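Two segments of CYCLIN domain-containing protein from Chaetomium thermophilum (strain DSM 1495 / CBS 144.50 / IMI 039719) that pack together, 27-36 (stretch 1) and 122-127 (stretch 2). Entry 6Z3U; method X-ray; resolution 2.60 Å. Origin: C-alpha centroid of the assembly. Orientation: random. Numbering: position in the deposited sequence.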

# COMPACT_ATOMS: atom_id res chain seq x y z
N GLN A 27 -22.05 -13.35 -9.50
CA GLN A 27 -21.30 -13.79 -8.33
C GLN A 27 -21.54 -12.86 -7.15
O GLN A 27 -21.65 -13.33 -6.00
CB GLN A 27 -19.81 -13.85 -8.67
CG GLN A 27 -19.41 -15.04 -9.52
CD GLN A 27 -18.02 -14.91 -10.10
OE1 GLN A 27 -17.83 -14.94 -11.31
NE2 GLN A 27 -17.03 -14.75 -9.22
N LEU A 28 -21.62 -11.55 -7.39
CA LEU A 28 -21.83 -10.60 -6.31
C LEU A 28 -23.17 -10.83 -5.63
O LEU A 28 -23.26 -10.83 -4.39
CB LEU A 28 -21.74 -9.17 -6.84
CG LEU A 28 -21.27 -8.10 -5.85
CD1 LEU A 28 -19.80 -8.30 -5.53
CD2 LEU A 28 -21.51 -6.71 -6.41
N ALA A 29 -24.23 -11.03 -6.41
CA ALA A 29 -25.54 -11.24 -5.82
C ALA A 29 -25.56 -12.51 -4.98
O ALA A 29 -26.04 -12.51 -3.84
CB ALA A 29 -26.61 -11.30 -6.92
N SER A 30 -25.03 -13.61 -5.53
CA SER A 30 -25.06 -14.88 -4.81
C SER A 30 -24.34 -14.77 -3.46
O SER A 30 -24.82 -15.29 -2.45
CB SER A 30 -24.43 -15.98 -5.67
OG SER A 30 -25.25 -16.26 -6.79
N MET A 31 -23.18 -14.10 -3.43
CA MET A 31 -22.48 -13.90 -2.17
C MET A 31 -23.34 -13.12 -1.18
O MET A 31 -23.49 -13.52 -0.02
CB MET A 31 -21.15 -13.18 -2.42
CG MET A 31 -20.05 -14.10 -2.91
SD MET A 31 -18.44 -13.31 -2.98
CE MET A 31 -18.56 -12.44 -4.53
N ARG A 32 -23.91 -11.99 -1.62
CA ARG A 32 -24.71 -11.16 -0.73
C ARG A 32 -25.94 -11.90 -0.24
O ARG A 32 -26.33 -11.76 0.93
CB ARG A 32 -25.11 -9.88 -1.46
CG ARG A 32 -24.01 -8.85 -1.58
CD ARG A 32 -24.41 -7.77 -2.56
NE ARG A 32 -23.63 -6.54 -2.44
CZ ARG A 32 -23.56 -5.62 -3.39
NH1 ARG A 32 -24.19 -5.79 -4.54
NH2 ARG A 32 -22.84 -4.52 -3.19
N GLU A 33 -26.58 -12.69 -1.11
CA GLU A 33 -27.77 -13.44 -0.72
C GLU A 33 -27.40 -14.55 0.26
O GLU A 33 -28.11 -14.77 1.25
CB GLU A 33 -28.45 -14.01 -1.96
CG GLU A 33 -29.98 -14.03 -1.90
CD GLU A 33 -30.55 -15.16 -1.06
OE1 GLU A 33 -29.96 -16.26 -1.07
OE2 GLU A 33 -31.58 -14.94 -0.39
N LYS A 34 -26.30 -15.26 -0.01
CA LYS A 34 -25.86 -16.32 0.89
C LYS A 34 -25.37 -15.77 2.22
O LYS A 34 -25.52 -16.43 3.25
CB LYS A 34 -24.75 -17.14 0.21
CG LYS A 34 -25.24 -18.03 -0.92
CD LYS A 34 -24.09 -18.64 -1.70
CE LYS A 34 -24.60 -19.54 -2.82
NZ LYS A 34 -23.49 -20.26 -3.51
N THR A 35 -24.77 -14.57 2.22
CA THR A 35 -24.34 -13.96 3.47
C THR A 35 -25.55 -13.58 4.33
O THR A 35 -25.53 -13.75 5.55
CB THR A 35 -23.49 -12.72 3.18
OG1 THR A 35 -22.36 -13.10 2.38
CG2 THR A 35 -22.97 -12.11 4.46
N ASN A 36 -26.59 -13.04 3.69
CA ASN A 36 -27.84 -12.71 4.38
C ASN A 36 -28.55 -13.97 4.86
O ASN A 36 -29.01 -14.02 6.01
CB ASN A 36 -28.75 -11.93 3.43
CG ASN A 36 -30.20 -11.90 3.88
OD1 ASN A 36 -30.95 -12.84 3.63
ND2 ASN A 36 -30.63 -10.79 4.48
N TYR A 122 -19.34 -5.47 4.21
CA TYR A 122 -20.73 -5.89 4.26
C TYR A 122 -21.14 -6.76 3.08
O TYR A 122 -22.34 -6.90 2.81
CB TYR A 122 -21.64 -4.66 4.38
CG TYR A 122 -21.73 -4.14 5.79
CD1 TYR A 122 -22.10 -4.98 6.83
CD2 TYR A 122 -21.43 -2.82 6.10
CE1 TYR A 122 -22.18 -4.53 8.13
CE2 TYR A 122 -21.51 -2.35 7.40
CZ TYR A 122 -21.88 -3.21 8.41
OH TYR A 122 -21.96 -2.78 9.71
N ILE A 123 -20.19 -7.33 2.35
CA ILE A 123 -20.48 -8.36 1.39
C ILE A 123 -20.04 -9.71 1.93
O ILE A 123 -20.68 -10.74 1.63
CB ILE A 123 -19.79 -8.08 0.02
CG1 ILE A 123 -19.96 -9.27 -0.92
CG2 ILE A 123 -18.33 -7.73 0.21
CD1 ILE A 123 -19.64 -8.96 -2.36
N THR A 124 -19.01 -9.73 2.76
CA THR A 124 -18.66 -10.91 3.52
C THR A 124 -19.44 -11.01 4.83
O THR A 124 -19.54 -12.10 5.40
CB THR A 124 -17.17 -10.95 3.85
OG1 THR A 124 -16.79 -9.77 4.56
CG2 THR A 124 -16.33 -11.05 2.58
N ASN A 125 -19.99 -9.89 5.30
CA ASN A 125 -20.75 -9.85 6.54
C ASN A 125 -22.09 -9.19 6.27
O ASN A 125 -22.23 -8.37 5.36
CB ASN A 125 -20.00 -9.07 7.63
CG ASN A 125 -18.68 -9.70 8.00
OD1 ASN A 125 -18.60 -10.91 8.21
ND2 ASN A 125 -17.63 -8.89 8.05
N SER A 126 -23.09 -9.58 7.05
CA SER A 126 -24.43 -9.05 6.90
C SER A 126 -24.64 -7.85 7.82
O SER A 126 -24.02 -7.75 8.88
CB SER A 126 -25.48 -10.12 7.21
OG SER A 126 -26.64 -9.53 7.75
N ILE A 127 -25.53 -6.95 7.41
CA ILE A 127 -25.87 -5.79 8.22
C ILE A 127 -26.56 -6.19 9.52
O ILE A 127 -26.53 -5.44 10.50
CB ILE A 127 -26.76 -4.83 7.40
CG1 ILE A 127 -25.93 -4.11 6.34
CG2 ILE A 127 -27.44 -3.81 8.31
CD1 ILE A 127 -25.10 -2.97 6.88

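How do the two backbones meet? Stretch 1 is helical throughout, part of a longer helix, and its i to i+4 bonds run from Met31 N to Gln27 O (3.1 Å) through Asn36 N to Arg32 O (3.1 Å). Stretch 2 brings in the end of another helix, after which Asn125 leaves helical phi/psi and the chain continues as loop. The nearest pair of CA atoms across the stretches is Arg32 CA and Ile123 CA, 5.5 Å apart.

Which side chain fills the space between them? Ile123 does, with more of its surface covered by the other stretch than any other residue here. Its CA-to-CB bond points sideways, but with both chi angles t the chain extends and its end comes nearer to the helix. There Ile123 CD1 sits 3.2 Å from Leu28 CD1, a very tight approach for two methyl carbons, and 4.2 Å from Met31 CE. Both contacts are apolar: the one to Met31 is at an ordinary van der Waals distance, the one to Leu28 closer than methyl carbons normally come, and burying such groups away from water favours the packing.

What does Arg32 contribute? Its aliphatic part packs against the same isoleucine, with Arg32 CG 4.1 Å from Ile123 CG1, while its guanidinium nitrogens NH1 and NH2 are hydrogen-bonded elsewhere in the structure. A charged residue can thus lend hydrocarbon surface to the contact.

Where does polar chemistry enter? It centres on Thr35, whose CA-to-CB bond points toward stretch 2. Thr35 OG1 lies 3.0 Å from Ile123 O and 2.7 Å from Met31 O in its own helix; the hydroxyl has one proton for these two acceptors, and the geometry does not settle which receives it. Its methyl meets the backbone where the second helix gives way to loop: Thr35 CG2 is 3.6 Å from Thr124 O, 3.5 Å from Asn125 C and 3.6 Å from Ser126 N.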